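Local structure of alkaline serine protease (Pseudoalteromonas sp., 1Y9Z) at residues I249-E259 / K345-N356; M272-G283 / A301-N311. The protein probably hydrolyses peptide bonds as a cold-active, subtilisin-like serine protease that combines an alpha/beta catalytic domain with an inserted beta-barrel domain. All coordinates share one frame; numbering follows the deposited sequence.

Interaction 1: residues I249-E259 / K345-N356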
loop_
_atom_site.group_PDB
_atom_site.type_symbol
_atom_site.label_atom_id
_atom_site.label_comp_id
_atom_site.label_asym_id
_atom_site.label_seq_id
_atom_site.Cartn_x
_atom_site.Cartn_y
_atom_site.Cartn_z
ATOM N N ILE A 249 5.923 -20.094 1.957
ATOM C CA ILE A 249 7.150 -20.873 1.996
ATOM C C ILE A 249 8.230 -19.895 2.427
ATOM O O ILE A 249 8.605 -19.000 1.666
ATOM C CB ILE A 249 7.533 -21.452 0.614
ATOM C CG1 ILE A 249 6.483 -22.470 0.160
ATOM C CG2 ILE A 249 8.908 -22.114 0.691
ATOM C CD1 ILE A 249 6.331 -23.661 1.091
ATOM N N ASN A 250 8.702 -20.050 3.658
ATOM C CA ASN A 250 9.750 -19.191 4.186
ATOM C C ASN A 250 11.028 -19.998 4.320
ATOM O O ASN A 250 11.177 -20.801 5.244
ATOM C CB ASN A 250 9.347 -18.617 5.546
ATOM C CG ASN A 250 8.183 -17.651 5.446
ATOM O OD1 ASN A 250 8.111 -16.847 4.518
ATOM N ND2 ASN A 250 7.276 -17.713 6.410
ATOM N N ALA A 251 11.937 -19.792 3.378
ATOM C CA ALA A 251 13.211 -20.492 3.362
ATOM C C ALA A 251 14.137 -19.783 2.389
ATOM O O ALA A 251 13.734 -18.832 1.714
ATOM C CB ALA A 251 13.008 -21.940 2.928
ATOM N N SER A 252 15.380 -20.248 2.323
ATOM C CA SER A 252 16.363 -19.673 1.420
ATOM C C SER A 252 16.852 -20.745 0.459
ATOM O O SER A 252 16.886 -21.929 0.799
ATOM C CB SER A 252 17.547 -19.109 2.208
ATOM O OG SER A 252 17.127 -18.064 3.069
ATOM N N ALA A 253 17.211 -20.322 -0.747
ATOM C CA ALA A 253 17.709 -21.231 -1.768
ATOM C C ALA A 253 18.853 -20.542 -2.496
ATOM O O ALA A 253 18.786 -19.345 -2.779
ATOM C CB ALA A 253 16.599 -21.586 -2.750
ATOM N N THR A 254 19.905 -21.298 -2.791
ATOM C CA THR A 254 21.066 -20.753 -3.482
ATOM C C THR A 254 21.460 -21.630 -4.664
ATOM O O THR A 254 21.488 -22.855 -4.557
ATOM C CB THR A 254 22.275 -20.638 -2.532
ATOM O OG1 THR A 254 21.941 -19.779 -1.434
ATOM C CG2 THR A 254 23.478 -20.061 -3.269
ATOM N N GLY A 255 21.763 -20.991 -5.788
ATOM C CA GLY A 255 22.155 -21.725 -6.975
ATOM C C GLY A 255 22.430 -20.798 -8.141
ATOM O O GLY A 255 22.168 -19.598 -8.062
ATOM N N ALA A 256 22.967 -21.346 -9.225
ATOM C CA ALA A 256 23.261 -20.544 -10.403
ATOM C C ALA A 256 21.952 -20.039 -11.000
ATOM O O ALA A 256 20.971 -20.779 -11.082
ATOM C CB ALA A 256 24.021 -21.376 -11.427
ATOM N N LEU A 257 21.940 -18.775 -11.411
ATOM C CA LEU A 257 20.746 -18.182 -12.000
ATOM C C LEU A 257 20.545 -18.673 -13.429
ATOM O O LEU A 257 21.450 -18.583 -14.262
ATOM C CB LEU A 257 20.854 -16.654 -11.994
ATOM C CG LEU A 257 19.621 -15.888 -12.486
ATOM C CD1 LEU A 257 18.447 -16.148 -11.551
ATOM C CD2 LEU A 257 19.934 -14.401 -12.548
ATOM N N ALA A 258 19.357 -19.200 -13.700
ATOM C CA ALA A 258 19.012 -19.697 -15.026
ATOM C C ALA A 258 17.596 -19.234 -15.342
ATOM O O ALA A 258 16.733 -19.219 -14.466
ATOM C CB ALA A 258 19.087 -21.217 -15.054
ATOM N N GLU A 259 17.356 -18.854 -16.591
ATOM C CA GLU A 259 16.034 -18.384 -16.979
ATOM C C GLU A 259 15.261 -19.357 -17.851
ATOM O O GLU A 259 15.818 -19.995 -18.748
ATOM C CB GLU A 259 16.140 -17.034 -17.696
ATOM C CG GLU A 259 14.868 -16.630 -18.434
ATOM C CD GLU A 259 14.879 -15.186 -18.888
ATOM O OE1 GLU A 259 15.922 -14.721 -19.392
ATOM O OE2 GLU A 259 13.833 -14.516 -18.750
ATOM N N LYS A 345 18.758 -10.619 -16.016
ATOM C CA LYS A 345 19.156 -11.366 -17.207
ATOM C C LYS A 345 20.665 -11.294 -17.404
ATOM O O LYS A 345 21.291 -12.256 -17.853
ATOM C CB LYS A 345 18.468 -10.803 -18.454
ATOM C CG LYS A 345 17.009 -11.190 -18.613
ATOM C CD LYS A 345 16.421 -10.541 -19.863
ATOM C CE LYS A 345 15.017 -11.045 -20.153
ATOM N NZ LYS A 345 15.009 -12.489 -20.509
ATOM N N ALA A 346 21.241 -10.145 -17.069
ATOM C CA ALA A 346 22.675 -9.931 -17.215
ATOM C C ALA A 346 23.487 -10.702 -16.179
ATOM O O ALA A 346 24.704 -10.842 -16.316
ATOM C CB ALA A 346 22.987 -8.445 -17.115
ATOM N N LYS A 347 22.815 -11.204 -15.149
ATOM C CA LYS A 347 23.489 -11.946 -14.089
ATOM C C LYS A 347 23.313 -13.457 -14.203
ATOM O O LYS A 347 23.697 -14.201 -13.301
ATOM C CB LYS A 347 22.988 -11.473 -12.723
ATOM C CG LYS A 347 23.143 -9.979 -12.491
ATOM C CD LYS A 347 24.594 -9.539 -12.641
ATOM C CE LYS A 347 24.736 -8.037 -12.461
ATOM N NZ LYS A 347 26.144 -7.586 -12.637
ATOM N N LEU A 348 22.733 -13.909 -15.310
ATOM C CA LEU A 348 22.513 -15.335 -15.520
ATOM C C LEU A 348 23.802 -16.139 -15.375
ATOM O O LEU A 348 24.851 -15.752 -15.890
ATOM C CB LEU A 348 21.905 -15.578 -16.905
ATOM C CG LEU A 348 20.471 -15.083 -17.110
ATOM C CD1 LEU A 348 20.024 -15.369 -18.536
ATOM C CD2 LEU A 348 19.548 -15.769 -16.116
ATOM N N GLY A 349 23.713 -17.260 -14.665
ATOM C CA GLY A 349 24.873 -18.108 -14.462
ATOM C C GLY A 349 25.578 -17.858 -13.144
ATOM O O GLY A 349 26.353 -18.694 -12.678
ATOM N N GLN A 350 25.308 -16.709 -12.535
ATOM C CA GLN A 350 25.931 -16.356 -11.266
ATOM C C GLN A 350 25.172 -16.917 -10.068
ATOM O O GLN A 350 23.951 -17.079 -10.109
ATOM C CB GLN A 350 26.047 -14.834 -11.146
ATOM C CG GLN A 350 27.002 -14.215 -12.158
ATOM C CD GLN A 350 27.100 -12.706 -12.037
ATOM O OE1 GLN A 350 27.345 -12.173 -10.955
ATOM N NE2 GLN A 350 26.919 -12.011 -13.154
ATOM N N SER A 351 25.908 -17.217 -9.002
ATOM C CA SER A 351 25.316 -17.759 -7.785
ATOM C C SER A 351 24.319 -16.756 -7.220
ATOM O O SER A 351 24.664 -15.604 -6.957
ATOM C CB SER A 351 26.405 -18.047 -6.750
ATOM O OG SER A 351 25.856 -18.634 -5.582
ATOM N N THR A 352 23.083 -17.205 -7.031
ATOM C CA THR A 352 22.028 -16.342 -6.516
ATOM C C THR A 352 21.307 -16.972 -5.334
ATOM O O THR A 352 21.067 -18.179 -5.309
ATOM C CB THR A 352 20.987 -16.043 -7.613
ATOM O OG1 THR A 352 21.647 -15.499 -8.761
ATOM C CG2 THR A 352 19.951 -15.045 -7.112
ATOM N N THR A 353 20.963 -16.145 -4.354
ATOM C CA THR A 353 20.246 -16.616 -3.182
ATOM C C THR A 353 18.902 -15.911 -3.110
ATOM O O THR A 353 18.839 -14.683 -3.046
ATOM C CB THR A 353 21.022 -16.327 -1.884
ATOM O OG1 THR A 353 22.296 -16.982 -1.936
ATOM C CG2 THR A 353 20.248 -16.838 -0.673
ATOM N N VAL A 354 17.833 -16.696 -3.145
ATOM C CA VAL A 354 16.482 -16.163 -3.057
ATOM C C VAL A 354 15.958 -16.580 -1.697
ATOM O O VAL A 354 16.122 -17.731 -1.290
ATOM C CB VAL A 354 15.566 -16.752 -4.146
ATOM C CG1 VAL A 354 14.149 -16.213 -3.982
ATOM C CG2 VAL A 354 16.108 -16.406 -5.517
ATOM N N SER A 355 15.327 -15.655 -0.988
ATOM C CA SER A 355 14.821 -15.988 0.327
ATOM C C SER A 355 13.531 -15.291 0.715
ATOM O O SER A 355 13.310 -14.127 0.382
ATOM C CB SER A 355 15.884 -15.672 1.377
ATOM O OG SER A 355 16.208 -14.293 1.363
ATOM N N ASN A 356 12.679 -16.035 1.410
ATOM C CA ASN A 356 11.426 -15.511 1.935
ATOM C C ASN A 356 11.593 -15.677 3.438
ATOM O O ASN A 356 11.986 -16.746 3.906
ATOM C CB ASN A 356 10.222 -16.324 1.460
ATOM C CG ASN A 356 9.860 -16.046 0.018
ATOM O OD1 ASN A 356 10.131 -14.965 -0.505
ATOM N ND2 ASN A 356 9.227 -17.016 -0.629
#
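Strands 252-259 and 351-356 form an antiparallel ladder that belongs to a large curled sheet, consistent with the inserted beta barrel of this protease. Ala253 with Val354 and Gly255 with Thr352 are its hydrogen-bonded pairs. Between them, at the non-hydrogen-bonded pair Thr254 and Thr353, the two OG1 hydroxyls are hydrogen-bonded at 2.9 Å; both lie beside their own backbone N (chi1 -60°), which turns them to each other.

Farther on, Gln350 O is gripped from opposite faces of its carbonyl plane, by Leu257 N at 2.9 Å and by Thr352 OG1 at 3.1 Å. Gly349 N then reaches an in-plane lone pair of Leu257 O at 2.7 Å. With CG anti to the backbone N (chi1 -175°), the Leu257 side chain meets the turn at 345-348, its CG 3.6 Å from Leu348 CD2. The same turn carries Lys345, whose NZ forms a salt bridge with the syn lone pair of Glu259 OE1 at 2.7 Å; Glu259 OE2 is also hydrogen-bonded to Tyr309 OH. At the other end, Asn356 ND2 lies almost in line with the Ile249 carbonyl, 3.1 Å from its O, though the bond is bent to 150° at the hydrogen, and it also bonds to Ser333 O.

Strand 214-221 pairs with the far edge of 351-356, and strand 275-280 with the far edge of 252-259, placing this ladder in the interior of the sheet.

Interaction 2: residues M272-G283 / A301-N311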
loop_
_atom_site.group_PDB
_atom_site.type_symbol
_atom_site.label_atom_id
_atom_site.label_comp_id
_atom_site.label_asym_id
_atom_site.label_seq_id
_atom_site.Cartn_x
_atom_site.Cartn_y
_atom_site.Cartn_z
ATOM N N MET A 272 16.414 -27.225 -14.415
ATOM C CA MET A 272 16.610 -26.207 -13.388
ATOM C C MET A 272 17.137 -26.771 -12.074
ATOM O O MET A 272 17.165 -26.071 -11.062
ATOM C CB MET A 272 15.297 -25.464 -13.126
ATOM C CG MET A 272 14.912 -24.464 -14.204
ATOM S SD MET A 272 16.091 -23.108 -14.344
ATOM C CE MET A 272 15.617 -22.415 -15.924
ATOM N N ALA A 273 17.553 -28.032 -12.086
ATOM C CA ALA A 273 18.078 -28.657 -10.879
ATOM C C ALA A 273 19.244 -27.839 -10.331
ATOM O O ALA A 273 20.127 -27.424 -11.082
ATOM C CB ALA A 273 18.531 -30.081 -11.182
ATOM N N ASN A 274 19.234 -27.603 -9.022
ATOM C CA ASN A 274 20.288 -26.839 -8.358
ATOM C C ASN A 274 20.448 -25.424 -8.906
ATOM O O ASN A 274 21.515 -24.822 -8.785
ATOM C CB ASN A 274 21.623 -27.580 -8.468
ATOM C CG ASN A 274 21.630 -28.886 -7.699
ATOM O OD1 ASN A 274 21.477 -28.900 -6.476
ATOM N ND2 ASN A 274 21.806 -29.993 -8.411
ATOM N N LYS A 275 19.384 -24.890 -9.495
ATOM C CA LYS A 275 19.433 -23.548 -10.065
ATOM C C LYS A 275 18.334 -22.639 -9.524
ATOM O O LYS A 275 17.316 -23.109 -9.016
ATOM C CB LYS A 275 19.282 -23.624 -11.587
ATOM C CG LYS A 275 20.354 -24.419 -12.316
ATOM C CD LYS A 275 21.620 -23.606 -12.517
ATOM C CE LYS A 275 22.590 -24.330 -13.443
ATOM N NZ LYS A 275 23.796 -23.514 -13.755
ATOM N N ILE A 276 18.565 -21.333 -9.623
ATOM C CA ILE A 276 17.569 -20.345 -9.224
ATOM C C ILE A 276 16.935 -20.030 -10.570
ATOM O O ILE A 276 17.609 -19.580 -11.497
ATOM C CB ILE A 276 18.207 -19.071 -8.630
ATOM C CG1 ILE A 276 18.876 -19.400 -7.292
ATOM C CG2 ILE A 276 17.143 -17.995 -8.443
ATOM C CD1 ILE A 276 17.939 -20.003 -6.258
ATOM N N CYS A 277 15.638 -20.283 -10.672
ATOM C CA CYS A 277 14.909 -20.105 -11.916
ATOM C C CYS A 277 14.221 -18.759 -12.093
ATOM O O CYS A 277 13.299 -18.412 -11.355
ATOM C CB CYS A 277 13.896 -21.236 -12.021
ATOM S SG CYS A 277 12.974 -21.453 -13.572
ATOM N N LEU A 278 14.690 -18.010 -13.086
ATOM C CA LEU A 278 14.129 -16.707 -13.424
ATOM C C LEU A 278 13.109 -16.957 -14.528
ATOM O O LEU A 278 13.392 -17.670 -15.491
ATOM C CB LEU A 278 15.228 -15.774 -13.940
ATOM C CG LEU A 278 14.824 -14.357 -14.359
ATOM C CD1 LEU A 278 14.384 -13.562 -13.137
ATOM C CD2 LEU A 278 16.003 -13.675 -15.035
ATOM N N VAL A 279 11.918 -16.384 -14.391
ATOM C CA VAL A 279 10.888 -16.583 -15.401
ATOM C C VAL A 279 9.942 -15.396 -15.520
ATOM O O VAL A 279 9.537 -14.798 -14.520
ATOM C CB VAL A 279 10.058 -17.855 -15.104
ATOM C CG1 VAL A 279 9.358 -17.727 -13.759
ATOM C CG2 VAL A 279 9.048 -18.091 -16.218
ATOM N N GLU A 280 9.603 -15.053 -16.757
ATOM C CA GLU A 280 8.692 -13.950 -17.010
ATOM C C GLU A 280 7.283 -14.426 -16.693
ATOM O O GLU A 280 6.917 -15.562 -16.996
ATOM C CB GLU A 280 8.775 -13.516 -18.475
ATOM C CG GLU A 280 7.873 -12.342 -18.826
ATOM C CD GLU A 280 7.903 -12.014 -20.305
ATOM O OE1 GLU A 280 7.522 -12.886 -21.110
ATOM O OE2 GLU A 280 8.307 -10.887 -20.660
ATOM N N ARG A 281 6.498 -13.557 -16.070
ATOM C CA ARG A 281 5.125 -13.892 -15.723
ATOM C C ARG A 281 4.269 -14.032 -16.981
ATOM O O ARG A 281 4.313 -13.182 -17.869
ATOM C CB ARG A 281 4.537 -12.803 -14.816
ATOM C CG ARG A 281 3.051 -12.965 -14.527
ATOM C CD ARG A 281 2.545 -11.885 -13.579
ATOM N NE ARG A 281 3.156 -12.006 -12.257
ATOM C CZ ARG A 281 3.927 -11.082 -11.691
ATOM N NH1 ARG A 281 4.196 -9.945 -12.320
ATOM N NH2 ARG A 281 4.442 -11.304 -10.490
ATOM N N VAL A 282 3.508 -15.120 -17.056
ATOM C CA VAL A 282 2.622 -15.358 -18.190
ATOM C C VAL A 282 1.205 -15.091 -17.704
ATOM O O VAL A 282 0.685 -15.811 -16.852
ATOM C CB VAL A 282 2.717 -16.813 -18.700
ATOM C CG1 VAL A 282 1.702 -17.040 -19.814
ATOM C CG2 VAL A 282 4.120 -17.093 -19.206
ATOM N N GLY A 283 0.587 -14.049 -18.249
ATOM C CA GLY A 283 -0.757 -13.690 -17.837
ATOM C C GLY A 283 -0.690 -12.721 -16.673
ATOM O O GLY A 283 0.399 -12.337 -16.245
ATOM N N ALA A 301 10.697 -28.027 -13.499
ATOM C CA ALA A 301 12.030 -28.182 -14.070
ATOM C C ALA A 301 13.058 -28.530 -12.996
ATOM O O ALA A 301 14.211 -28.827 -13.309
ATOM C CB ALA A 301 12.440 -26.905 -14.793
ATOM N N GLY A 302 12.636 -28.483 -11.734
ATOM C CA GLY A 302 13.527 -28.815 -10.633
ATOM C C GLY A 302 14.210 -27.643 -9.946
ATOM O O GLY A 302 15.186 -27.833 -9.219
ATOM N N ALA A 303 13.699 -26.435 -10.156
ATOM C CA ALA A 303 14.282 -25.238 -9.555
ATOM C C ALA A 303 14.319 -25.275 -8.028
ATOM O O ALA A 303 13.407 -25.796 -7.386
ATOM C CB ALA A 303 13.516 -24.002 -10.022
ATOM N N LYS A 304 15.383 -24.717 -7.457
ATOM C CA LYS A 304 15.548 -24.657 -6.005
ATOM C C LYS A 304 14.899 -23.385 -5.471
ATOM O O LYS A 304 14.396 -23.353 -4.347
ATOM C CB LYS A 304 17.031 -24.656 -5.628
ATOM C CG LYS A 304 17.750 -25.970 -5.878
ATOM C CD LYS A 304 19.220 -25.873 -5.490
ATOM C CE LYS A 304 19.404 -25.563 -4.015
ATOM N NZ LYS A 304 20.849 -25.478 -3.659
ATOM N N GLY A 305 14.935 -22.340 -6.292
ATOM C CA GLY A 305 14.352 -21.059 -5.934
ATOM C C GLY A 305 13.730 -20.486 -7.191
ATOM O O GLY A 305 14.165 -20.818 -8.293
ATOM N N ILE A 306 12.729 -19.624 -7.044
ATOM C CA ILE A 306 12.062 -19.061 -8.212
ATOM C C ILE A 306 11.872 -17.550 -8.149
ATOM O O ILE A 306 11.492 -17.002 -7.114
ATOM C CB ILE A 306 10.680 -19.721 -8.413
ATOM C CG1 ILE A 306 10.836 -21.243 -8.467
ATOM C CG2 ILE A 306 10.040 -19.216 -9.701
ATOM C CD1 ILE A 306 9.525 -22.001 -8.419
ATOM N N ILE A 307 12.139 -16.889 -9.271
ATOM C CA ILE A 307 11.986 -15.444 -9.382
ATOM C C ILE A 307 11.128 -15.126 -10.599
ATOM O O ILE A 307 11.558 -15.320 -11.735
ATOM C CB ILE A 307 13.337 -14.734 -9.566
ATOM C CG1 ILE A 307 14.259 -15.036 -8.383
ATOM C CG2 ILE A 307 13.113 -13.232 -9.689
ATOM C CD1 ILE A 307 15.672 -14.519 -8.569
ATOM N N VAL A 308 9.916 -14.642 -10.355
ATOM C CA VAL A 308 8.998 -14.289 -11.430
ATOM C C VAL A 308 9.045 -12.783 -11.649
ATOM O O VAL A 308 8.900 -12.015 -10.697
ATOM C CB VAL A 308 7.549 -14.682 -11.076
ATOM C CG1 VAL A 308 6.602 -14.241 -12.184
ATOM C CG2 VAL A 308 7.453 -16.182 -10.856
ATOM N N TYR A 309 9.260 -12.353 -12.890
ATOM C CA TYR A 309 9.284 -10.925 -13.170
ATOM C C TYR A 309 8.125 -10.519 -14.071
ATOM O O TYR A 309 7.644 -11.305 -14.887
ATOM C CB TYR A 309 10.630 -10.482 -13.772
ATOM C CG TYR A 309 10.993 -11.038 -15.133
ATOM C CD1 TYR A 309 11.538 -12.315 -15.270
ATOM C CD2 TYR A 309 10.853 -10.256 -16.281
ATOM C CE1 TYR A 309 11.942 -12.797 -16.518
ATOM C CE2 TYR A 309 11.253 -10.728 -17.531
ATOM C CZ TYR A 309 11.798 -11.997 -17.642
ATOM O OH TYR A 309 12.214 -12.460 -18.872
ATOM N N SER A 310 7.674 -9.284 -13.896
ATOM C CA SER A 310 6.548 -8.749 -14.650
ATOM C C SER A 310 6.697 -8.764 -16.164
ATOM O O SER A 310 7.792 -8.585 -16.701
ATOM C CB SER A 310 6.261 -7.315 -14.197
ATOM O OG SER A 310 5.975 -7.270 -12.811
ATOM N N ASN A 311 5.575 -8.975 -16.845
ATOM C CA ASN A 311 5.546 -8.977 -18.300
ATOM C C ASN A 311 5.251 -7.549 -18.754
ATOM O O ASN A 311 5.005 -6.668 -17.929
ATOM C CB ASN A 311 4.467 -9.935 -18.816
ATOM C CG ASN A 311 3.128 -9.731 -18.136
ATOM O OD1 ASN A 311 2.592 -8.622 -18.107
ATOM N ND2 ASN A 311 2.577 -10.806 -17.587
HETATM O O HOH W 1 5.900 -8.344 -10.264
HETATM O O HOH W 2 3.084 -8.644 -14.792
#
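Met272 meets Ala301 at the start of a parallel pairing: its N donates to Ala301 O, and its CG packs 3.5 Å from Ala301 CB. Here Gly302 ends the preceding helix in a Schellman motif, opposite the type II turn from Met272 to Lys275. Across this turn lies the bent Lys304 chain, its CD 3.2 Å from Asn274 CA, on its way to a hydrogen bond from NZ to Thr254 O.

Ile276 CD1 lies 3.8 Å from Gly305 CA. Cys277 binds Gly305 O through its N and Ile307 N through its O, while its CB presses on Ala303 CB at 3.4 Å, tighter than usual. Leu278 CD1 touches both Ile307 CG2 and Tyr309 CD1, and Val279 CG1 runs alongside Val308 CG2.

Glu280 CA sits over one face of the Tyr309 ring, 3.7 Å from its centroid and 19° off the normal, a CH-pi contact. Placing CG between the backbone N and the carbonyl carbon (chi1 65°) leans the ring over the neighbouring strand at Glu280. An alanine at Tyr309 is likely to uncover Glu280 CA and CB and deprive Glu259 of its hydroxyl partner.

Arg281 N closes the ladder on Tyr309 O. Val308 CG1 lies over one face of the Arg281 guanidinium, whose edge meets two waters and, weakly, Ser310 OG, itself hydrogen-bonded to Gly316 O; NE forms a salt bridge with Glu291. Asn311 ND2 reaches Arg281 O at 3.0 Å from above the carbonyl plane.

The two strands and helix 291-300 form a beta-alpha-beta unit. The helix packs against Val279, Ile306 and Val308 and is tied in by the Cys277-Cys298 disulfide, while strands 252-263 and 333-336 flank the pair.

How the interactions relate
Interaction 2 is nested along the chain inside the loop that interaction 1 closes, and their centres lie 9 Å apart. Strands 252-263 and 275-280 join them as neighbours in one sheet, with Leu278 N 2.7 Å from Ala258 O. The Glu259-Lys345 salt bridge of interaction 1 meets interaction 2 at Tyr309, whose OH is hydrogen-bonded to Glu259 OE2 at 2.6 Å. Ile276 CG1 also packs 3.2 Å from Thr352 O. Neither contact includes a residue of the pocket that holds phenylmethanesulfonic acid, which includes His65 and Ser369; strand 351-360, however, leads along the chain toward helix 368-385, where Ser369 lies.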